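Local coordinates for Blr3880 protein (Bradyrhizobium japonicum, PDB 2OOD) that probably catalyses the zinc-dependent hydrolytic deamination of guanine to xanthine and ammonia, a step of purine breakdown, at residues A[5-13]-A[61-72]. Numbering follows the deposited sequence.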
loop_
_atom_site.group_PDB
_atom_site.type_symbol
_atom_site.label_atom_id
_atom_site.label_comp_id
_atom_site.label_asym_id
_atom_site.label_seq_id
_atom_site.Cartn_x
_atom_site.Cartn_y
_atom_site.Cartn_z
ATOM N N THR A 5 25.844 8.096 -30.476
ATOM C CA THR A 5 24.547 8.761 -30.550
ATOM C C THR A 5 23.462 7.763 -30.889
ATOM O O THR A 5 23.466 7.179 -31.971
ATOM C CB THR A 5 24.541 9.847 -31.623
ATOM O OG1 THR A 5 25.455 10.881 -31.247
ATOM C CG2 THR A 5 23.150 10.427 -31.778
ATOM N N VAL A 6 22.525 7.577 -29.968
ATOM C CA VAL A 6 21.448 6.631 -30.186
ATOM C C VAL A 6 20.081 7.307 -30.100
ATOM O O VAL A 6 19.932 8.351 -29.460
ATOM C CB VAL A 6 21.531 5.478 -29.161
ATOM C CG1 VAL A 6 21.389 6.032 -27.743
ATOM C CG2 VAL A 6 20.462 4.427 -29.471
ATOM N N GLY A 7 19.090 6.710 -30.752
ATOM C CA GLY A 7 17.760 7.280 -30.747
ATOM C C GLY A 7 16.714 6.314 -30.229
ATOM O O GLY A 7 16.559 5.205 -30.753
ATOM N N ILE A 8 15.983 6.733 -29.201
ATOM C CA ILE A 8 14.957 5.886 -28.617
ATOM C C ILE A 8 13.593 6.194 -29.210
ATOM O O ILE A 8 13.177 7.353 -29.284
ATOM C CB ILE A 8 14.898 6.052 -27.080
ATOM C CG1 ILE A 8 16.166 5.476 -26.442
ATOM C CG2 ILE A 8 13.688 5.324 -26.524
ATOM C CD1 ILE A 8 17.410 6.263 -26.725
ATOM N N ARG A 9 12.897 5.145 -29.629
ATOM C CA ARG A 9 11.584 5.300 -30.223
ATOM C C ARG A 9 10.506 4.552 -29.455
ATOM O O ARG A 9 10.748 3.464 -28.931
ATOM C CB ARG A 9 11.604 4.794 -31.661
ATOM C CG ARG A 9 10.253 4.825 -32.323
ATOM C CD ARG A 9 10.299 4.198 -33.692
ATOM N NE ARG A 9 9.016 4.321 -34.369
ATOM C CZ ARG A 9 8.833 4.111 -35.667
ATOM N NH1 ARG A 9 9.857 3.765 -36.430
ATOM N NH2 ARG A 9 7.630 4.258 -36.201
ATOM N N GLY A 10 9.312 5.142 -29.412
ATOM C CA GLY A 10 8.190 4.527 -28.726
ATOM C C GLY A 10 7.220 5.568 -28.199
ATOM O O GLY A 10 7.318 6.751 -28.541
ATOM N N THR A 11 6.274 5.125 -27.372
ATOM C CA THR A 11 5.287 6.019 -26.766
ATOM C C THR A 11 5.893 6.775 -25.565
ATOM O O THR A 11 6.338 6.162 -24.588
ATOM C CB THR A 11 4.068 5.226 -26.281
ATOM O OG1 THR A 11 3.528 4.473 -27.371
ATOM C CG2 THR A 11 3.004 6.167 -25.741
ATOM N N PHE A 12 5.897 8.102 -25.648
ATOM C CA PHE A 12 6.456 8.956 -24.603
ATOM C C PHE A 12 5.411 9.797 -23.862
ATOM O O PHE A 12 4.435 10.261 -24.456
ATOM C CB PHE A 12 7.491 9.900 -25.213
ATOM C CG PHE A 12 8.782 9.240 -25.572
ATOM C CD1 PHE A 12 9.769 9.058 -24.614
ATOM C CD2 PHE A 12 9.025 8.806 -26.872
ATOM C CE1 PHE A 12 10.990 8.456 -24.943
ATOM C CE2 PHE A 12 10.246 8.200 -27.213
ATOM C CZ PHE A 12 11.225 8.028 -26.243
ATOM N N PHE A 13 5.646 10.014 -22.570
ATOM C CA PHE A 13 4.752 10.809 -21.729
ATOM C C PHE A 13 5.573 11.558 -20.676
ATOM O O PHE A 13 6.196 10.944 -19.816
ATOM C CB PHE A 13 3.738 9.899 -21.023
ATOM C CG PHE A 13 2.630 10.642 -20.305
ATOM C CD1 PHE A 13 1.379 10.796 -20.894
ATOM C CD2 PHE A 13 2.833 11.179 -19.037
ATOM C CE1 PHE A 13 0.348 11.475 -20.229
ATOM C CE2 PHE A 13 1.805 11.856 -18.372
ATOM C CZ PHE A 13 0.566 12.000 -18.974
ATOM N N VAL A 61 20.699 7.635 -37.531
ATOM C CA VAL A 61 20.906 7.289 -36.126
ATOM C C VAL A 61 20.329 5.915 -35.809
ATOM O O VAL A 61 19.272 5.530 -36.334
ATOM C CB VAL A 61 20.257 8.323 -35.185
ATOM C CG1 VAL A 61 21.076 9.602 -35.178
ATOM C CG2 VAL A 61 18.838 8.608 -35.650
ATOM N N GLU A 62 21.036 5.179 -34.955
ATOM C CA GLU A 62 20.610 3.846 -34.535
ATOM C C GLU A 62 19.348 3.928 -33.662
ATOM O O GLU A 62 19.439 4.153 -32.453
ATOM C CB GLU A 62 21.732 3.176 -33.736
ATOM C CG GLU A 62 22.866 2.625 -34.566
ATOM C CD GLU A 62 22.444 1.405 -35.374
ATOM O OE1 GLU A 62 21.913 0.436 -34.761
ATOM O OE2 GLU A 62 22.647 1.413 -36.619
ATOM N N ILE A 63 18.175 3.739 -34.248
ATOM C CA ILE A 63 16.974 3.823 -33.433
ATOM C C ILE A 63 16.639 2.513 -32.718
ATOM O O ILE A 63 16.512 1.456 -33.344
ATOM C CB ILE A 63 15.730 4.282 -34.262
ATOM C CG1 ILE A 63 15.263 3.160 -35.195
ATOM C CG2 ILE A 63 16.076 5.529 -35.085
ATOM C CD1 ILE A 63 16.293 2.776 -36.299
ATOM N N THR A 64 16.515 2.599 -31.395
ATOM C CA THR A 64 16.153 1.453 -30.564
ATOM C C THR A 64 14.656 1.606 -30.311
ATOM O O THR A 64 14.220 2.594 -29.730
ATOM C CB THR A 64 16.893 1.485 -29.215
ATOM O OG1 THR A 64 18.307 1.444 -29.447
ATOM C CG2 THR A 64 16.477 0.302 -28.351
ATOM N N HIS A 65 13.866 0.637 -30.752
ATOM C CA HIS A 65 12.424 0.735 -30.577
ATOM C C HIS A 65 11.879 -0.015 -29.362
ATOM O O HIS A 65 11.753 -1.247 -29.388
ATOM C CB HIS A 65 11.710 0.233 -31.842
ATOM C CG HIS A 65 10.279 0.674 -31.954
ATOM N ND1 HIS A 65 9.393 0.102 -32.842
ATOM C CD2 HIS A 65 9.585 1.636 -31.299
ATOM C CE1 HIS A 65 8.214 0.689 -32.728
ATOM N NE2 HIS A 65 8.302 1.624 -31.798
ATOM N N ILE A 66 11.567 0.734 -28.300
ATOM C CA ILE A 66 10.985 0.153 -27.091
ATOM C C ILE A 66 9.506 0.021 -27.445
ATOM O O ILE A 66 8.777 1.003 -27.427
ATOM C CB ILE A 66 11.071 1.098 -25.866
ATOM C CG1 ILE A 66 12.463 1.722 -25.746
ATOM C CG2 ILE A 66 10.733 0.320 -24.596
ATOM C CD1 ILE A 66 13.510 0.779 -25.277
ATOM N N LYS A 67 9.054 -1.178 -27.775
ATOM C CA LYS A 67 7.655 -1.343 -28.145
ATOM C C LYS A 67 6.700 -1.613 -26.979
ATOM O O LYS A 67 7.118 -2.054 -25.913
ATOM C CB LYS A 67 7.528 -2.463 -29.181
ATOM C CG LYS A 67 8.203 -2.152 -30.510
ATOM C CD LYS A 67 8.045 -3.314 -31.485
ATOM C CE LYS A 67 8.671 -2.995 -32.841
ATOM N NZ LYS A 67 8.351 -4.037 -33.874
ATOM N N ASP A 68 5.419 -1.325 -27.197
ATOM C CA ASP A 68 4.363 -1.543 -26.210
ATOM C C ASP A 68 4.631 -1.090 -24.783
ATOM O O ASP A 68 4.277 -1.790 -23.830
ATOM C CB ASP A 68 3.975 -3.017 -26.182
ATOM C CG ASP A 68 3.534 -3.521 -27.538
ATOM O OD1 ASP A 68 2.701 -2.839 -28.179
ATOM O OD2 ASP A 68 4.017 -4.597 -27.961
ATOM N N ARG A 69 5.236 0.078 -24.625
ATOM C CA ARG A 69 5.519 0.591 -23.298
ATOM C C ARG A 69 5.216 2.081 -23.279
ATOM O O ARG A 69 4.967 2.693 -24.320
ATOM C CB ARG A 69 6.996 0.380 -22.954
ATOM C CG ARG A 69 7.459 -1.061 -22.977
ATOM C CD ARG A 69 6.947 -1.825 -21.774
ATOM N NE ARG A 69 7.442 -3.200 -21.726
ATOM C CZ ARG A 69 6.790 -4.260 -22.197
ATOM N NH1 ARG A 69 5.597 -4.124 -22.765
ATOM N NH2 ARG A 69 7.332 -5.466 -22.083
ATOM N N ILE A 70 5.213 2.659 -22.084
ATOM C CA ILE A 70 5.010 4.088 -21.954
ATOM C C ILE A 70 6.325 4.565 -21.346
ATOM O O ILE A 70 6.642 4.244 -20.199
ATOM C CB ILE A 70 3.816 4.420 -21.035
ATOM C CG1 ILE A 70 2.527 3.859 -21.635
ATOM C CG2 ILE A 70 3.659 5.922 -20.910
ATOM C CD1 ILE A 70 1.289 4.238 -20.882
ATOM N N ILE A 71 7.111 5.295 -22.135
ATOM C CA ILE A 71 8.407 5.787 -21.677
ATOM C C ILE A 71 8.273 7.120 -20.956
ATOM O O ILE A 71 7.798 8.102 -21.524
ATOM C CB ILE A 71 9.395 5.954 -22.862
ATOM C CG1 ILE A 71 9.390 4.690 -23.723
ATOM C CG2 ILE A 71 10.800 6.202 -22.342
ATOM C CD1 ILE A 71 10.199 4.812 -24.978
ATOM N N VAL A 72 8.692 7.145 -19.695
ATOM C CA VAL A 72 8.615 8.355 -18.890
ATOM C C VAL A 72 9.987 8.667 -18.306
ATOM O O VAL A 72 10.874 7.818 -18.317
ATOM C CB VAL A 72 7.601 8.184 -17.737
ATOM C CG1 VAL A 72 6.215 7.894 -18.299
ATOM C CG2 VAL A 72 8.044 7.061 -16.816
HETATM O O HOH W 1 23.453 5.980 -34.583
HETATM O O HOH W 2 6.281 2.244 -27.055
#
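Strand 5-9 runs parallel to strand 62-67, their axes 29° apart, Gly7 and Arg9 exchanging four backbone hydrogen bonds with Glu62, Thr64 and Ile66, among them Thr64 N to Gly7 O (2.7 Å). Both chains then turn a corner, at Gly10 and at Asp68-Arg69, and pair again in parallel, Ile71 N giving to Thr11 O (2.7 Å) and Phe13 N to Ile71 O. Where direct pairing lapses at the bend, a water accepts from Thr11 N and donates to Ile66 O and Arg69 O. Before the corner the strands belong to the small β-sheet beside the amidohydrolase TIM barrel, with 5-9 between 36-41 and 62-67; beyond it, 70-72 lies on the strand that carries zinc ligands His79 and His81. Before the corner, too, the extended Arg9 chain crosses the His65 ring, CD lying 3.8 Å from its centroid, while Lys67 CG covers the opposite ring face. The Arg9 guanidinium, tilted 35° to that ring, reaches a salt bridge with Asp35. After the corner, Ile71 CD1 sits over the Phe12 ring, toward its rim, in a CH-pi contact 3.9 Å from the centroid. With CD1 extended from CG1 (chi2 174°), Ile71 also meets Ile8 CG2, and Phe406 packs against both isoleucines.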